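Local coordinates for protein L-lysine 6-oxidase (Marinomonas mediterranea, PDB 3WEU) that oxidises the side-chain amine of L-lysine with a cysteine tryptophylquinone cofactor, releasing hydrogen peroxide that kills bacteria, at residues W509-F514 and N617-M622. Sequence-based numbering, arbitrary orientation.
With EDO (1,2-ethanediol), chain K.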
loop_
_atom_site.group_PDB
_atom_site.type_symbol
_atom_site.label_atom_id
_atom_site.label_comp_id
_atom_site.label_asym_id
_atom_site.label_seq_id
_atom_site.Cartn_x
_atom_site.Cartn_y
_atom_site.Cartn_z
ATOM N N TRP A 509 -14.817 15.244 -3.222
ATOM C CA TRP A 509 -14.528 16.281 -4.249
ATOM C C TRP A 509 -13.072 16.587 -4.387
ATOM O O TRP A 509 -12.607 16.936 -5.476
ATOM C CB TRP A 509 -15.256 17.565 -3.952
ATOM C CG TRP A 509 -14.811 18.257 -2.705
ATOM C CD1 TRP A 509 -15.350 18.130 -1.479
ATOM C CD2 TRP A 509 -13.759 19.209 -2.594
ATOM N NE1 TRP A 509 -14.688 18.920 -0.580
ATOM C CE2 TRP A 509 -13.671 19.574 -1.237
ATOM C CE3 TRP A 509 -12.865 19.770 -3.504
ATOM C CZ2 TRP A 509 -12.812 20.545 -0.794
ATOM C CZ3 TRP A 509 -11.953 20.674 -3.039
ATOM C CH2 TRP A 509 -11.937 21.062 -1.702
ATOM N N GLN A 510 -12.324 16.419 -3.320
ATOM C CA GLN A 510 -10.862 16.727 -3.378
ATOM C C GLN A 510 -10.159 15.884 -4.453
ATOM O O GLN A 510 -9.107 16.263 -4.911
ATOM C CB GLN A 510 -10.189 16.587 -2.024
ATOM C CG GLN A 510 -10.597 17.573 -0.960
ATOM C CD GLN A 510 -11.791 17.101 -0.108
ATOM O OE1 GLN A 510 -12.538 16.164 -0.476
ATOM N NE2 GLN A 510 -11.951 17.723 1.042
ATOM N N ALA A 511 -10.760 14.765 -4.921
ATOM C CA ALA A 511 -10.241 14.081 -6.123
ATOM C C ALA A 511 -10.431 14.902 -7.386
ATOM O O ALA A 511 -9.565 14.940 -8.213
ATOM C CB ALA A 511 -10.932 12.729 -6.317
ATOM N N ASP A 512 -11.592 15.519 -7.579
ATOM C CA ASP A 512 -11.783 16.356 -8.774
ATOM C C ASP A 512 -10.723 17.470 -8.708
ATOM O O ASP A 512 -10.125 17.781 -9.723
ATOM C CB ASP A 512 -13.187 16.928 -8.901
ATOM C CG ASP A 512 -14.223 15.891 -9.295
ATOM O OD1 ASP A 512 -13.849 14.952 -10.084
ATOM O OD2 ASP A 512 -15.409 16.084 -8.888
ATOM N N PHE A 513 -10.493 18.037 -7.510
ATOM C CA PHE A 513 -9.559 19.139 -7.323
ATOM C C PHE A 513 -8.150 18.677 -7.636
ATOM O O PHE A 513 -7.436 19.329 -8.416
ATOM C CB PHE A 513 -9.703 19.682 -5.899
ATOM C CG PHE A 513 -8.902 20.968 -5.570
ATOM C CD1 PHE A 513 -8.501 21.849 -6.480
ATOM C CD2 PHE A 513 -8.683 21.288 -4.255
ATOM C CE1 PHE A 513 -7.858 23.058 -6.130
ATOM C CE2 PHE A 513 -8.058 22.478 -3.883
ATOM C CZ PHE A 513 -7.630 23.355 -4.854
ATOM N N PHE A 514 -7.723 17.527 -7.091
ATOM C CA PHE A 514 -6.382 17.039 -7.315
ATOM C C PHE A 514 -6.147 16.729 -8.810
ATOM O O PHE A 514 -5.075 16.858 -9.268
ATOM C CB PHE A 514 -6.150 15.740 -6.471
ATOM C CG PHE A 514 -4.793 15.187 -6.588
ATOM C CD1 PHE A 514 -3.731 15.802 -5.965
ATOM C CD2 PHE A 514 -4.553 14.023 -7.337
ATOM C CE1 PHE A 514 -2.438 15.299 -6.065
ATOM C CE2 PHE A 514 -3.268 13.521 -7.443
ATOM C CZ PHE A 514 -2.200 14.148 -6.826
ATOM N N ASN A 617 1.490 16.507 -2.779
ATOM C CA ASN A 617 2.144 15.561 -3.698
ATOM C C ASN A 617 1.307 14.276 -3.962
ATOM O O ASN A 617 1.703 13.456 -4.783
ATOM C CB ASN A 617 3.509 15.188 -3.171
ATOM C CG ASN A 617 4.508 16.339 -3.342
ATOM O OD1 ASN A 617 4.719 16.798 -4.476
ATOM N ND2 ASN A 617 5.134 16.785 -2.262
ATOM N N SER A 618 0.198 14.157 -3.269
ATOM C CA SER A 618 -0.678 13.035 -3.415
ATOM C C SER A 618 -2.104 13.420 -3.293
ATOM O O SER A 618 -2.448 14.388 -2.638
ATOM C CB SER A 618 -0.365 11.946 -2.311
ATOM O OG SER A 618 -0.871 12.359 -1.028
ATOM N N TYR A 619 -2.960 12.556 -3.840
ATOM C CA TYR A 619 -4.391 12.661 -3.689
ATOM C C TYR A 619 -4.801 12.749 -2.220
ATOM O O TYR A 619 -5.617 13.593 -1.797
ATOM C CB TYR A 619 -5.013 11.414 -4.360
ATOM C CG TYR A 619 -6.444 11.175 -4.122
ATOM C CD1 TYR A 619 -7.339 12.242 -3.888
ATOM C CD2 TYR A 619 -6.939 9.905 -4.216
ATOM C CE1 TYR A 619 -8.688 12.016 -3.718
ATOM C CE2 TYR A 619 -8.295 9.651 -4.084
ATOM C CZ TYR A 619 -9.162 10.684 -3.794
ATOM O OH TYR A 619 -10.499 10.436 -3.614
ATOM N N SER A 620 -4.245 11.855 -1.420
ATOM C CA SER A 620 -4.545 11.831 -0.004
ATOM C C SER A 620 -4.175 13.144 0.712
ATOM O O SER A 620 -4.885 13.630 1.603
ATOM C CB SER A 620 -3.902 10.523 0.655
ATOM O OG SER A 620 -3.959 10.704 2.034
ATOM N N GLN A 621 -3.092 13.763 0.297
ATOM C CA GLN A 621 -2.713 15.026 0.899
ATOM C C GLN A 621 -3.680 16.119 0.501
ATOM O O GLN A 621 -3.898 17.029 1.294
ATOM C CB GLN A 621 -1.286 15.392 0.503
ATOM C CG GLN A 621 -0.291 14.511 1.218
ATOM C CD GLN A 621 1.053 14.503 0.548
ATOM O OE1 GLN A 621 1.443 15.465 -0.143
ATOM N NE2 GLN A 621 1.819 13.434 0.762
ATOM N N MET A 622 -4.277 16.019 -0.690
ATOM C CA MET A 622 -5.269 17.007 -1.103
ATOM C C MET A 622 -6.527 16.860 -0.295
ATOM O O MET A 622 -7.160 17.852 0.196
ATOM C CB MET A 622 -5.549 16.946 -2.583
ATOM C CG MET A 622 -6.478 18.075 -3.077
ATOM S SD MET A 622 -5.750 19.735 -2.950
ATOM C CE MET A 622 -4.968 19.843 -4.556
HETATM C C1 EDO K . -2.526 15.330 -10.761
HETATM O O1 EDO K . -3.837 15.652 -11.201
HETATM C C2 EDO K . -1.731 16.589 -10.965
HETATM O O2 EDO K . -1.556 16.850 -12.376
#
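Met-622 and Phe-513 form a Met-aromatic contact at the buried end of a helix-helix packing, a worked example of how two short helical segments can join by side-chain packing, with no hydrogen bond between the two segments. The helices, 510-515 and 619-625, are brought together from parts of the chain about a hundred residues apart. With CG anti to the backbone N (chi1 -174°) and further bends at chi2 and chi3, the Met-622 chain crosses the Phe-513 side chain at about a right angle. Its CE lies over one face of the ring, 4.1 Å from the centroid, while SD sits obliquely near the CD2-CE2 side, 3.6 Å from CD2. Phe-513 and Met-622 are both buried, and the ring of Phe-251 meets that of Phe-513 with nearly parallel planes. Beside them, CG of Gln-510 touches the carbonyl O of Met-622, but the chain bends at chi2 (90°) and sets the amide carbon CD over the rim of one face of the Trp-509 ring.

The Phe-514 and Tyr-619 side is just as closely packed but only partly buried, with Asn-617 exposed at its margin. CE1 of Phe-514 reaches the Ser-618 carbonyl carbon at 3.4 Å, and one face of its ring lies over the start of helix 619-625, with Tyr-619 N above the rim and Tyr-619 CB making a CH-pi contact. C1 of an ethanediol, probably from the crystallisation liquor, occupies the opposite face. Ser-618 is the N-cap of this helix, and its OG accepts from Gln-621 N at 2.9 Å; the N-H of Asn-617 bonds to Gln-621 OE1 from above the plane of the Gln-621 side-chain amide. The Tyr-619 ring reaches Ala-511, whose methyl CB approaches it obliquely, 3.5 Å from CE1 and 3.6 Å from OH.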